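Local coordinates for archaeal flagellar ATP-binding protein FlaH (Methanocaldococcus jannaschii DSM 2661, PDB 4WIA) that probably binds ATP and magnesium, and may hydrolyse ATP, as a KaiC-like P-loop component of the archaellum, the motility filament of archaea, at residues E69-M74 / Y79-K84; L43-A48 / N75-S80; L132-A137 / K166-S171. One frame throughout, in Å; residues are numbered along the deposited sequence.

All three contacts lie within one KaiC-like P-loop domain, around its central mixed sheet. Contacts 1 and 2 are neighbours, their centres 7 Å apart: they share Tyr79 and Ser80, both draw on helix 67-76, and end on the same part of the chain. Contact 1 joins that helix to the start of helix 82-87, whereas contact 2 reaches back to helix 40-53, which follows the probable Walker A loop. Contact 3 comes later in the chain, its centre 29 Å from that of contact 1 and 27 Å from that of contact 2. So contacts 1 and 2 join helices on one side of the domain, while contact 3 joins a helix end to a loop beyond parallel strands 123-127 and 158-163.

Contact 1. Residues E69-M74 / Y79-K84; sequences EFIKQM and YSINKK. With SO4 (sulfate ion), chain G; SO4 (sulfate ion), chain J.
Tyr79 ties its backbone to the end of the preceding helix: its N donates to Met74 O at 2.9 Å. Its CB rests on the selenium-bound methyl CE of Met74, modelled as selenomethionine, with the selenium at the edge of the phenol ring. Ser80 turns its CB away from helix 67-76 and puts its hydroxyl beside a sulfate. Ile81, right before helix 82-87, carries much of the apolar contact, its branched chain suiting a place among three side chains. With chi1 at 42°, CG1 stands between the backbone N and the carbonyl carbon, which aims CD1 at Phe70 and Ile71 while CG2 meets Met74. Ile81 CD1 lies 4.0 Å from Phe70 CE2, and Ile81 CG2 lies 3.8 Å from Met74 CE. The bent, pliable Met74 chain packs against Ile81, its CG 3.6 Å above one face of the Phe70 ring; that ring also stacks with Tyr92. A water donates to Ile71 O and weakly accepts from Ile81 N. Asn82 crosses Ile71 at about a right angle, its ND2 3.6 Å from Ile71 CG2. Lys83 N donates a hydrogen bond to O4 of the same sulfate at 2.9 Å, and Lys84 NZ holds a second sulfate through O3 at 2.7 Å. The arrangement is that of two successive helices, 67-76 and 82-87, joined by a short loop in the P-loop domain, with an apolar core; the second meets a sulfate at its N-terminus through a backbone N.

Contact 2. Residues L43-A48 / N75-S80; sequences LCQRLA and NSLNYS. With SO4 (sulfate ion), chain G.
Arg46 and Tyr79 cross at about a right angle, with the guanidinium and phenol planes 66° apart, so the pair is not a stack. What touches is the aliphatic part of the arginine: Arg46 CD comes 3.3 Å from Tyr79 OH, and Tyr79 CE2 lies obliquely 3.7 Å from Arg46 CA. Arg46 has CG anti to the backbone N (chi1 161°) and bends at chi2, which brings CB and CD against the phenol oxygen while the charged end travels on to a salt bridge with Asp14 and a bond to Ile9 O. Tyrosine suits this place because its ring gives a broad apolar surface beside the helix backbone, met obliquely by Gln45 O and Arg46 CA, while its hydroxyl takes a hydrogen bond from Ile225 N. Leu77 O stands 3.9 Å above one face of the Tyr79 ring, towards the rim, and Tyr49 meets the ring too. Replacing Tyr79 by an alanine is likely to open a gap beside Arg46 and to leave Ile225 N without its hydroxyl partner. Leu77 crosses Gln45 at about a right angle, Leu77 CD1 3.5 Å from Gln45 OE1, whose bond goes to Gln73 NE2. Asn78, with its positive phi of 58°, turns the chain so that Tyr79 follows Leu77 onto helix 40-53. This is a Schellman motif at the C-terminal end of helix 67-76, docked on the helix that follows the probable Walker A loop of this P-loop NTPase fold.

Contact 3. Residues L132-A137 / K166-S171; sequences LIANDA and KELPES
The peptide carbonyl of Glu167 is the flat group that meets Ala134: the methyl CB of Ala134 lies 3.5 Å from Glu167 O, off to one side of the peptide plane. No aromatic ring enters the contact. In the other flat group, OE2 of the Glu167 carboxylate is hydrogen-bonded to Ser130 OG, while Glu167 CB stays 4.4 Å from Ala134 CB. Alanine suits this last turn of helix 129-134, since its small methyl lets the loop backbone come close. Leu168 supplies the apolar half. With CG anti to the carbonyl carbon (chi1 -59°), it turns one branch against the helix, and Leu168 CD2 comes 3.8 Å from Ala134 CB and 4.0 Å from Ile133 CG2. Ile133 and Leu168 cross at about a right angle, a methyl on each side, CG2 of Ile133 and CD2 of Leu168, doing the touching. A sulfate lies about 4 Å from the Glu167 side chain at nearest atoms. With no hydrogen bond crossing between the segments, van der Waals packing joins them, and the carboxylate finds its polar partner on helix 129-134 itself.

Contact 1. Residues E69-M74 / Y79-K84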
loop_
_atom_site.group_PDB
_atom_site.type_symbol
_atom_site.label_atom_id
_atom_site.label_comp_id
_atom_site.label_asym_id
_atom_site.label_seq_id
_atom_site.Cartn_x
_atom_site.Cartn_y
_atom_site.Cartn_z
ATOM N N GLU A 69 22.250 13.163 8.119
ATOM C CA GLU A 69 21.479 13.546 9.286
ATOM C C GLU A 69 19.996 13.281 9.062
ATOM O O GLU A 69 19.319 12.817 9.949
ATOM C CB GLU A 69 21.720 15.013 9.656
ATOM C CG GLU A 69 23.160 15.394 9.979
ATOM C CD GLU A 69 23.376 16.930 10.088
ATOM O OE1 GLU A 69 23.929 17.338 11.126
ATOM O OE2 GLU A 69 23.013 17.758 9.171
ATOM N N PHE A 70 19.505 13.539 7.871
ATOM C CA PHE A 70 18.112 13.277 7.536
ATOM C C PHE A 70 17.787 11.759 7.611
ATOM O O PHE A 70 16.762 11.346 8.189
ATOM C CB PHE A 70 17.783 13.831 6.159
ATOM C CG PHE A 70 16.367 13.683 5.773
ATOM C CD1 PHE A 70 15.399 14.507 6.338
ATOM C CD2 PHE A 70 15.957 12.734 4.847
ATOM C CE1 PHE A 70 14.043 14.380 5.984
ATOM C CE2 PHE A 70 14.619 12.605 4.530
ATOM C CZ PHE A 70 13.664 13.402 5.101
ATOM N N ILE A 71 18.640 10.942 7.027
ATOM C CA ILE A 71 18.401 9.525 7.104
ATOM C C ILE A 71 18.350 9.056 8.575
ATOM O O ILE A 71 17.471 8.269 8.943
ATOM C CB ILE A 71 19.450 8.763 6.323
ATOM C CG1 ILE A 71 19.222 8.974 4.831
ATOM C CG2 ILE A 71 19.421 7.267 6.650
ATOM C CD1 ILE A 71 20.478 8.715 4.036
ATOM N N LYS A 72 19.272 9.546 9.408
ATOM C CA LYS A 72 19.259 9.178 10.794
ATOM C C LYS A 72 17.989 9.666 11.474
ATOM O O LYS A 72 17.435 8.944 12.290
ATOM C CB LYS A 72 20.446 9.734 11.581
ATOM C CG LYS A 72 21.755 9.482 10.902
ATOM C CD LYS A 72 22.861 9.325 11.882
ATOM C CE LYS A 72 23.696 10.547 12.141
ATOM N NZ LYS A 72 25.044 10.074 12.564
ATOM N N GLN A 73 17.604 10.910 11.200
ATOM C CA GLN A 73 16.457 11.497 11.840
ATOM C C GLN A 73 15.179 10.728 11.445
ATOM O O GLN A 73 14.400 10.342 12.314
ATOM C CB GLN A 73 16.311 12.945 11.449
ATOM C CG GLN A 73 14.907 13.474 11.621
ATOM C CD GLN A 73 14.533 13.698 13.062
ATOM O OE1 GLN A 73 15.325 13.438 13.950
ATOM N NE2 GLN A 73 13.334 14.209 13.311
HETATM N N MSE A 74 15.054 10.402 10.157
HETATM C CA MSE A 74 13.964 9.553 9.692
HETATM C C MSE A 74 14.044 8.170 10.329
HETATM O O MSE A 74 13.058 7.631 10.816
HETATM C CB MSE A 74 13.916 9.429 8.183
HETATM C CG MSE A 74 13.682 10.778 7.607
HETATM SE SE MSE A 74 11.865 11.456 7.891
HETATM C CE MSE A 74 10.973 10.583 6.380
ATOM N N TYR A 79 10.562 6.149 10.377
ATOM C CA TYR A 79 10.024 6.521 9.111
ATOM C C TYR A 79 11.130 6.307 8.109
ATOM O O TYR A 79 11.413 7.220 7.314
ATOM C CB TYR A 79 9.685 8.027 9.058
ATOM C CG TYR A 79 8.560 8.519 9.905
ATOM C CD1 TYR A 79 7.491 7.689 10.257
ATOM C CD2 TYR A 79 8.572 9.817 10.400
ATOM C CE1 TYR A 79 6.446 8.153 11.015
ATOM C CE2 TYR A 79 7.546 10.278 11.216
ATOM C CZ TYR A 79 6.485 9.439 11.505
ATOM O OH TYR A 79 5.468 9.874 12.325
ATOM N N SER A 80 11.740 5.140 8.068
ATOM C CA SER A 80 12.941 5.023 7.287
ATOM C C SER A 80 12.654 5.103 5.754
ATOM O O SER A 80 11.669 4.595 5.238
ATOM C CB SER A 80 13.771 3.809 7.725
ATOM O OG SER A 80 13.293 2.638 7.093
ATOM N N ILE A 81 13.505 5.851 5.040
ATOM C CA ILE A 81 13.233 6.180 3.629
ATOM C C ILE A 81 14.397 5.872 2.681
ATOM O O ILE A 81 14.530 6.485 1.624
ATOM C CB ILE A 81 12.809 7.620 3.503
ATOM C CG1 ILE A 81 13.639 8.604 4.370
ATOM C CG2 ILE A 81 11.318 7.737 3.895
ATOM C CD1 ILE A 81 15.125 8.687 4.116
ATOM N N ASN A 82 15.217 4.888 3.047
ATOM C CA ASN A 82 16.369 4.506 2.266
ATOM C C ASN A 82 16.036 4.076 0.870
ATOM O O ASN A 82 16.657 4.511 -0.093
ATOM C CB ASN A 82 17.077 3.334 2.966
ATOM C CG ASN A 82 17.509 3.693 4.350
ATOM O OD1 ASN A 82 17.018 3.141 5.361
ATOM N ND2 ASN A 82 18.399 4.655 4.430
ATOM N N LYS A 83 15.114 3.142 0.760
ATOM C CA LYS A 83 14.719 2.661 -0.548
ATOM C C LYS A 83 14.073 3.728 -1.401
ATOM O O LYS A 83 14.227 3.708 -2.630
ATOM C CB LYS A 83 13.821 1.441 -0.478
ATOM C CG LYS A 83 14.644 0.195 -0.271
ATOM C CD LYS A 83 13.898 -1.051 -0.667
ATOM C CE LYS A 83 14.867 -2.194 -0.881
ATOM N NZ LYS A 83 14.124 -3.433 -1.228
ATOM N N LYS A 84 13.363 4.636 -0.777
ATOM C CA LYS A 84 12.688 5.677 -1.504
ATOM C C LYS A 84 13.735 6.672 -2.055
ATOM O O LYS A 84 13.572 7.172 -3.162
ATOM C CB LYS A 84 11.695 6.399 -0.610
ATOM C CG LYS A 84 10.531 5.541 -0.099
ATOM C CD LYS A 84 9.539 5.251 -1.207
ATOM C CE LYS A 84 8.377 4.423 -0.728
ATOM N NZ LYS A 84 7.337 4.249 -1.794
HETATM S S SO4 G . 14.261 1.050 4.082
HETATM O O1 SO4 G . 14.299 2.244 4.889
HETATM O O2 SO4 G . 13.142 0.254 4.493
HETATM O O3 SO4 G . 15.500 0.319 4.242
HETATM O O4 SO4 G . 13.966 1.249 2.692
HETATM S S SO4 J . 7.969 2.667 -5.077
HETATM O O1 SO4 J . 8.247 1.261 -5.521
HETATM O O2 SO4 J . 6.490 2.835 -4.846
HETATM O O3 SO4 J . 8.636 3.195 -3.904
HETATM O O4 SO4 J . 8.368 3.498 -6.278
HETATM O O HOH W 1 16.154 6.545 7.015
#

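Contact 2. Residues L43-A48 / N75-S80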
loop_
_atom_site.group_PDB
_atom_site.type_symbol
_atom_site.label_atom_id
_atom_site.label_comp_id
_atom_site.label_asym_id
_atom_site.label_seq_id
_atom_site.Cartn_x
_atom_site.Cartn_y
_atom_site.Cartn_z
ATOM N N LEU A 43 6.583 17.099 11.786
ATOM C CA LEU A 43 5.313 17.051 11.097
ATOM C C LEU A 43 5.502 16.914 9.622
ATOM O O LEU A 43 4.783 16.140 8.990
ATOM C CB LEU A 43 4.557 18.315 11.381
ATOM C CG LEU A 43 3.063 18.308 11.220
ATOM C CD1 LEU A 43 2.416 17.212 12.068
ATOM C CD2 LEU A 43 2.506 19.673 11.602
ATOM N N CYS A 44 6.496 17.643 9.048
ATOM C CA CYS A 44 6.790 17.508 7.610
ATOM C C CYS A 44 7.242 16.136 7.299
ATOM O O CYS A 44 6.928 15.587 6.272
ATOM C CB CYS A 44 7.918 18.502 7.171
ATOM S SG CYS A 44 7.391 20.228 7.166
ATOM N N GLN A 45 8.012 15.576 8.221
ATOM C CA GLN A 45 8.573 14.216 8.071
ATOM C C GLN A 45 7.505 13.137 8.095
ATOM O O GLN A 45 7.529 12.243 7.254
ATOM C CB GLN A 45 9.621 13.997 9.143
ATOM C CG GLN A 45 10.881 14.747 8.819
ATOM C CD GLN A 45 11.740 15.095 10.013
ATOM O OE1 GLN A 45 11.629 14.522 11.108
ATOM N NE2 GLN A 45 12.678 16.042 9.780
ATOM N N ARG A 46 6.543 13.269 9.022
ATOM C CA ARG A 46 5.381 12.364 9.067
ATOM C C ARG A 46 4.576 12.462 7.769
ATOM O O ARG A 46 4.143 11.433 7.195
ATOM C CB ARG A 46 4.479 12.692 10.257
ATOM C CG ARG A 46 3.042 12.156 10.156
ATOM C CD ARG A 46 3.011 10.630 10.215
ATOM N NE ARG A 46 1.653 10.087 10.110
ATOM C CZ ARG A 46 0.980 9.896 8.978
ATOM N NH1 ARG A 46 1.494 10.251 7.814
ATOM N NH2 ARG A 46 -0.214 9.344 9.013
ATOM N N LEU A 47 4.340 13.691 7.330
ATOM C CA LEU A 47 3.573 13.851 6.078
ATOM C C LEU A 47 4.313 13.234 4.908
ATOM O O LEU A 47 3.739 12.499 4.108
ATOM C CB LEU A 47 3.285 15.322 5.837
ATOM C CG LEU A 47 2.256 15.855 6.838
ATOM C CD1 LEU A 47 2.146 17.364 6.759
ATOM C CD2 LEU A 47 0.876 15.217 6.625
ATOM N N ALA A 48 5.623 13.521 4.809
ATOM C CA ALA A 48 6.427 12.952 3.742
ATOM C C ALA A 48 6.421 11.439 3.745
ATOM O O ALA A 48 6.217 10.810 2.720
ATOM C CB ALA A 48 7.861 13.474 3.827
ATOM N N ASN A 75 15.207 7.579 10.397
ATOM C CA ASN A 75 15.314 6.276 11.009
ATOM C C ASN A 75 14.934 6.305 12.503
ATOM O O ASN A 75 14.349 5.350 13.035
ATOM C CB ASN A 75 16.742 5.749 10.855
ATOM C CG ASN A 75 16.897 4.406 11.486
ATOM O OD1 ASN A 75 17.508 4.277 12.534
ATOM N ND2 ASN A 75 16.373 3.402 10.844
ATOM N N SER A 76 15.265 7.413 13.166
ATOM C CA SER A 76 15.048 7.546 14.600
ATOM C C SER A 76 13.542 7.566 14.898
ATOM O O SER A 76 13.135 7.114 15.930
ATOM C CB SER A 76 15.665 8.824 15.152
ATOM O OG SER A 76 14.942 9.973 14.697
ATOM N N LEU A 77 12.761 8.069 13.958
ATOM C CA LEU A 77 11.313 8.056 14.036
ATOM C C LEU A 77 10.665 6.803 13.436
ATOM O O LEU A 77 9.419 6.659 13.427
ATOM C CB LEU A 77 10.769 9.276 13.287
ATOM C CG LEU A 77 11.296 10.586 13.866
ATOM C CD1 LEU A 77 10.810 11.766 13.076
ATOM C CD2 LEU A 77 10.944 10.784 15.322
ATOM N N ASN A 78 11.473 5.870 12.961
ATOM C CA ASN A 78 10.910 4.744 12.283
ATOM C C ASN A 78 10.082 5.132 11.091
ATOM O O ASN A 78 9.067 4.520 10.790
ATOM C CB ASN A 78 10.051 3.951 13.260
ATOM C CG ASN A 78 10.267 2.486 13.091
ATOM O OD1 ASN A 78 11.128 1.844 13.794
ATOM N ND2 ASN A 78 9.665 1.968 12.044
ATOM N N TYR A 79 10.562 6.149 10.377
ATOM C CA TYR A 79 10.024 6.521 9.111
ATOM C C TYR A 79 11.130 6.307 8.109
ATOM O O TYR A 79 11.413 7.220 7.314
ATOM C CB TYR A 79 9.685 8.027 9.058
ATOM C CG TYR A 79 8.560 8.519 9.905
ATOM C CD1 TYR A 79 7.491 7.689 10.257
ATOM C CD2 TYR A 79 8.572 9.817 10.400
ATOM C CE1 TYR A 79 6.446 8.153 11.015
ATOM C CE2 TYR A 79 7.546 10.278 11.216
ATOM C CZ TYR A 79 6.485 9.439 11.505
ATOM O OH TYR A 79 5.468 9.874 12.325
ATOM N N SER A 80 11.740 5.140 8.068
ATOM C CA SER A 80 12.941 5.023 7.287
ATOM C C SER A 80 12.654 5.103 5.754
ATOM O O SER A 80 11.669 4.595 5.238
ATOM C CB SER A 80 13.771 3.809 7.725
ATOM O OG SER A 80 13.293 2.638 7.093
HETATM S S SO4 G . 14.261 1.050 4.082
HETATM O O1 SO4 G . 14.299 2.244 4.889
HETATM O O2 SO4 G . 13.142 0.254 4.493
HETATM O O3 SO4 G . 15.500 0.319 4.242
HETATM O O4 SO4 G . 13.966 1.249 2.692
#

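Contact 3. Residues L132-A137 / K166-S171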
loop_
_atom_site.group_PDB
_atom_site.type_symbol
_atom_site.label_atom_id
_atom_site.label_comp_id
_atom_site.label_asym_id
_atom_site.label_seq_id
_atom_site.Cartn_x
_atom_site.Cartn_y
_atom_site.Cartn_z
ATOM N N LEU A 132 15.111 30.610 4.049
ATOM C CA LEU A 132 15.459 30.927 2.654
ATOM C C LEU A 132 15.064 32.343 2.266
ATOM O O LEU A 132 15.793 33.006 1.525
ATOM C CB LEU A 132 14.776 29.940 1.719
ATOM C CG LEU A 132 15.294 28.504 1.803
ATOM C CD1 LEU A 132 14.395 27.520 1.071
ATOM C CD2 LEU A 132 16.716 28.360 1.262
ATOM N N ILE A 133 13.910 32.818 2.735
ATOM C CA ILE A 133 13.531 34.205 2.502
ATOM C C ILE A 133 14.466 35.147 3.261
ATOM O O ILE A 133 15.064 36.048 2.672
ATOM C CB ILE A 133 12.075 34.481 2.907
ATOM C CG1 ILE A 133 11.164 33.611 2.028
ATOM C CG2 ILE A 133 11.751 35.971 2.750
ATOM C CD1 ILE A 133 9.720 33.446 2.499
ATOM N N ALA A 134 14.605 34.924 4.563
ATOM C CA ALA A 134 15.338 35.839 5.436
ATOM C C ALA A 134 16.777 36.020 4.996
ATOM O O ALA A 134 17.362 37.046 5.277
ATOM C CB ALA A 134 15.287 35.355 6.876
ATOM N N ASN A 135 17.344 35.011 4.339
ATOM C CA ASN A 135 18.699 35.087 3.869
ATOM C C ASN A 135 18.852 35.263 2.370
ATOM O O ASN A 135 19.962 35.161 1.847
ATOM C CB ASN A 135 19.464 33.874 4.333
ATOM C CG ASN A 135 19.532 33.807 5.823
ATOM O OD1 ASN A 135 20.104 34.665 6.446
ATOM N ND2 ASN A 135 18.915 32.814 6.409
ATOM N N ASP A 136 17.761 35.564 1.686
ATOM C CA ASP A 136 17.832 35.807 0.253
ATOM C C ASP A 136 18.478 37.163 -0.034
ATOM O O ASP A 136 18.287 38.131 0.705
ATOM C CB ASP A 136 16.458 35.753 -0.373
ATOM C CG ASP A 136 16.502 35.981 -1.845
ATOM O OD1 ASP A 136 16.904 35.040 -2.549
ATOM O OD2 ASP A 136 16.138 37.113 -2.289
ATOM N N ALA A 137 19.252 37.213 -1.116
ATOM C CA ALA A 137 19.970 38.406 -1.536
ATOM C C ALA A 137 19.597 38.690 -2.985
ATOM O O ALA A 137 20.400 38.445 -3.909
ATOM C CB ALA A 137 21.464 38.181 -1.435
ATOM N N LYS A 166 10.160 34.191 14.093
ATOM C CA LYS A 166 11.285 35.002 14.564
ATOM C C LYS A 166 12.256 35.475 13.467
ATOM O O LYS A 166 13.145 36.318 13.698
ATOM C CB LYS A 166 12.077 34.271 15.631
ATOM C CG LYS A 166 11.392 34.274 16.980
ATOM C CD LYS A 166 12.016 33.262 17.938
ATOM C CE LYS A 166 11.809 33.644 19.385
ATOM N NZ LYS A 166 12.635 34.833 19.731
ATOM N N GLU A 167 12.093 34.915 12.289
ATOM C CA GLU A 167 13.062 35.087 11.243
ATOM C C GLU A 167 12.536 36.126 10.290
ATOM O O GLU A 167 13.302 36.610 9.489
ATOM C CB GLU A 167 13.287 33.784 10.477
ATOM C CG GLU A 167 14.299 32.807 11.074
ATOM C CD GLU A 167 14.582 31.580 10.186
ATOM O OE1 GLU A 167 15.725 31.070 10.222
ATOM O OE2 GLU A 167 13.696 31.093 9.476
ATOM N N LEU A 168 11.251 36.483 10.374
ATOM C CA LEU A 168 10.647 37.400 9.421
ATOM C C LEU A 168 9.745 38.404 10.102
ATOM O O LEU A 168 9.123 38.092 11.120
ATOM C CB LEU A 168 9.809 36.627 8.416
ATOM C CG LEU A 168 10.527 35.569 7.595
ATOM C CD1 LEU A 168 9.494 34.862 6.742
ATOM C CD2 LEU A 168 11.613 36.165 6.730
ATOM N N PRO A 169 9.688 39.650 9.561
ATOM C CA PRO A 169 8.677 40.618 10.041
ATOM C C PRO A 169 7.212 40.192 9.749
ATOM O O PRO A 169 6.922 39.422 8.825
ATOM C CB PRO A 169 9.035 41.944 9.326
ATOM C CG PRO A 169 10.136 41.637 8.377
ATOM C CD PRO A 169 10.608 40.215 8.563
ATOM N N GLU A 170 6.328 40.724 10.583
ATOM C CA GLU A 170 4.898 40.462 10.562
ATOM C C GLU A 170 4.290 40.816 9.220
ATOM O O GLU A 170 3.373 40.158 8.746
ATOM C CB GLU A 170 4.224 41.257 11.684
ATOM C CG GLU A 170 2.785 40.914 12.041
ATOM C CD GLU A 170 2.397 39.438 12.083
ATOM O OE1 GLU A 170 3.210 38.480 12.121
ATOM O OE2 GLU A 170 1.175 39.242 12.077
ATOM N N SER A 171 4.811 41.871 8.613
ATOM C CA SER A 171 4.338 42.299 7.297
ATOM C C SER A 171 4.456 41.120 6.320
ATOM O O SER A 171 3.500 40.783 5.625
ATOM C CB SER A 171 5.097 43.556 6.826
ATOM O OG SER A 171 6.477 43.281 6.626
#